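Guanylate kinase (Stenotrophomonas maltophilia, PDB 6WCT) catalyses the ATP-dependent phosphorylation of GMP to GDP, a step probably essential for recycling GMP and, indirectly, cGMP. Local coordinates at residues R205-A208 with Q209-R212. Residues are numbered along the deposited sequence; the frame is centred on the assembly and turned at random.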
ATOM      1  N   ARG A 205       2.340  -2.451  -7.518  1.00 44.06           N
ATOM      2  CA  ARG A 205       1.371  -3.540  -7.595  1.00 46.54           C
ATOM      3  C   ARG A 205       1.578  -4.354  -8.874  1.00 47.73           C
ATOM      4  O   ARG A 205       2.003  -3.831  -9.912  1.00 44.83           O
ATOM      5  CB  ARG A 205      -0.055  -2.978  -7.521  1.00 43.56           C
ATOM      6  CG  ARG A 205      -0.436  -2.483  -6.111  1.00 47.04           C
ATOM      7  CD  ARG A 205      -1.832  -1.886  -6.071  1.00 51.96           C
ATOM      8  NE  ARG A 205      -1.963  -0.757  -6.990  1.00 64.77           N
ATOM      9  CZ  ARG A 205      -3.111  -0.129  -7.241  1.00 75.09           C
ATOM     10  NH1 ARG A 205      -4.226  -0.529  -6.635  1.00 81.84           N
ATOM     11  NH2 ARG A 205      -3.149   0.890  -8.097  1.00 61.88           N
ATOM     12  N   ARG A 206       1.273  -5.656  -8.786  1.00 40.11           N
ATOM     13  CA  ARG A 206       1.599  -6.592  -9.861  1.00 41.37           C
ATOM     14  C   ARG A 206       1.082  -6.115 -11.216  1.00 49.23           C
ATOM     15  O   ARG A 206       1.824  -6.111 -12.207  1.00 54.59           O
ATOM     16  CB  ARG A 206       1.026  -7.975  -9.541  1.00 45.29           C
ATOM     17  CG  ARG A 206       1.145  -8.962 -10.684  1.00 57.36           C
ATOM     18  CD  ARG A 206       0.297 -10.190 -10.436  1.00 61.38           C
ATOM     19  NE  ARG A 206      -1.122  -9.876 -10.312  1.00 60.24           N
ATOM     20  CZ  ARG A 206      -1.804  -9.913  -9.170  1.00 70.35           C
ATOM     21  NH1 ARG A 206      -1.207 -10.259  -8.042  1.00 71.83           N
ATOM     22  NH2 ARG A 206      -3.092  -9.601  -9.153  1.00 78.64           N
ATOM     23  N   GLU A 207      -0.194  -5.720 -11.286  1.00 54.41           N
ATOM     24  CA  GLU A 207      -0.789  -5.436 -12.595  1.00 62.28           C
ATOM     25  C   GLU A 207      -0.168  -4.203 -13.236  1.00 55.38           C
ATOM     26  O   GLU A 207       0.037  -4.173 -14.454  1.00 59.61           O
ATOM     27  CB  GLU A 207      -2.305  -5.275 -12.475  1.00 63.22           C
ATOM     28  CG  GLU A 207      -3.035  -6.568 -12.152  1.00 69.28           C
ATOM     29  CD  GLU A 207      -2.755  -7.677 -13.167  1.00 80.91           C
ATOM     30  OE1 GLU A 207      -2.510  -7.368 -14.353  1.00 85.02           O
ATOM     31  OE2 GLU A 207      -2.758  -8.861 -12.772  1.00 82.53           O
ATOM     32  N   ALA A 208       0.164  -3.191 -12.426  1.00 49.19           N
ATOM     33  CA  ALA A 208       0.859  -2.014 -12.934  1.00 54.15           C
ATOM     34  C   ALA A 208       2.275  -2.360 -13.374  1.00 55.92           C
ATOM     35  O   ALA A 208       2.760  -1.837 -14.383  1.00 55.03           O
ATOM     36  CB  ALA A 208       0.867  -0.905 -11.878  1.00 51.17           C
ATOM     37  N   GLN A 209       2.964  -3.219 -12.612  1.00 55.87           N
ATOM     38  CA  GLN A 209       4.343  -3.564 -12.952  1.00 56.02           C
ATOM     39  C   GLN A 209       4.416  -4.439 -14.193  1.00 66.26           C
ATOM     40  O   GLN A 209       5.404  -4.375 -14.937  1.00 64.78           O
ATOM     41  CB  GLN A 209       5.029  -4.255 -11.773  1.00 52.31           C
ATOM     42  CG  GLN A 209       5.325  -3.306 -10.592  1.00 56.87           C
ATOM     43  CD  GLN A 209       6.496  -2.367 -10.865  1.00 56.46           C
ATOM     44  OE1 GLN A 209       6.462  -1.570 -11.801  1.00 59.82           O
ATOM     45  NE2 GLN A 209       7.530  -2.452 -10.038  1.00 51.76           N
ATOM     46  N   LYS A 210       3.394  -5.259 -14.437  1.00 70.72           N
ATOM     47  CA  LYS A 210       3.384  -6.046 -15.665  1.00 69.04           C
ATOM     48  C   LYS A 210       3.410  -5.140 -16.887  1.00 71.22           C
ATOM     49  O   LYS A 210       4.090  -5.441 -17.868  1.00 69.52           O
ATOM     50  CB  LYS A 210       2.164  -6.967 -15.702  1.00 63.55           C
ATOM     51  CG  LYS A 210       2.318  -8.211 -14.845  1.00 69.55           C
ATOM     52  CD  LYS A 210       0.997  -8.924 -14.639  1.00 69.94           C
ATOM     53  CE  LYS A 210       0.572  -9.674 -15.877  1.00 74.37           C
ATOM     54  NZ  LYS A 210      -0.728 -10.351 -15.655  1.00 78.25           N
ATOM     55  N   VAL A 211       2.716  -4.001 -16.817  1.00 70.60           N
ATOM     56  CA  VAL A 211       2.700  -3.053 -17.927  1.00 68.90           C
ATOM     57  C   VAL A 211       4.023  -2.304 -18.006  1.00 71.63           C
ATOM     58  O   VAL A 211       4.651  -2.225 -19.068  1.00 73.70           O
ATOM     59  CB  VAL A 211       1.531  -2.062 -17.767  1.00 67.73           C
ATOM     60  CG1 VAL A 211       1.544  -1.029 -18.909  1.00 68.63           C
ATOM     61  CG2 VAL A 211       0.190  -2.780 -17.640  1.00 65.52           C
ATOM     62  N   ARG A 212       4.454  -1.726 -16.881  1.00 68.92           N
ATOM     63  CA  ARG A 212       5.664  -0.906 -16.862  1.00 67.10           C
ATOM     64  C   ARG A 212       6.889  -1.687 -17.328  1.00 71.43           C
ATOM     65  O   ARG A 212       7.746  -1.144 -18.037  1.00 74.91           O
ATOM     66  CB  ARG A 212       5.876  -0.349 -15.454  1.00 59.04           C
ATOM     67  CG  ARG A 212       6.976   0.685 -15.349  1.00 63.42           C
ATOM     68  CD  ARG A 212       6.968   1.334 -13.972  1.00 63.78           C
ATOM     69  NE  ARG A 212       5.747   2.111 -13.778  1.00 63.01           N
ATOM     70  CZ  ARG A 212       4.807   1.833 -12.877  1.00 56.31           C
ATOM     71  NH1 ARG A 212       4.948   0.797 -12.055  1.00 50.15           N
ATOM     72  NH2 ARG A 212       3.725   2.600 -12.793  1.00 54.90           N
TER
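A salt-bridge network of R206, E207 and K210 runs along one side of the short helix 206-212, close to the second subunit. The K210 side chain lies alongside both partners and points the same way, its CD 4.0 Å from CG of R206. Its ammonium approaches the E207 carboxylate only loosely, NZ to OE1 3.7 Å, a long salt bridge. The carboxylate is held more firmly by R206, whose NE donates to E207 OE2 at 3.1 Å in an almost straight bond (173°); the oxygen lies in the guanidinium plane, whereas the donor comes from above the carboxylate plane. The bend of the E207 chain at chi2 (-56°) swings the carboxylate toward both bases. Two successive i to i+4 backbone hydrogen bonds, from Q209 N to R205 O and from K210 N to R206 O, both 2.9 Å, start the helix, with R205 as its N-cap residue. Helix 206-212 follows the long helix 188-203 in the C-terminal part of the chain, away from the GMP pocket, and packs against the second subunit of the two-chain assembly: R206 NH1, Q209 NE2 and K210 NZ donate hydrogen bonds to F179 O, V182 O and N177 OD1, respectively, of the second subunit. Further along, A208 O accepts a hydrogen bond from R212 N at 3.0 Å and, weakly, one from V211 N. R212 folds back, bent at chi3 (-66°), and its NH1 hydrogen-bonds Q209 OE1 (2.8 Å), coming from above the amide carbonyl plane, and also R203 O.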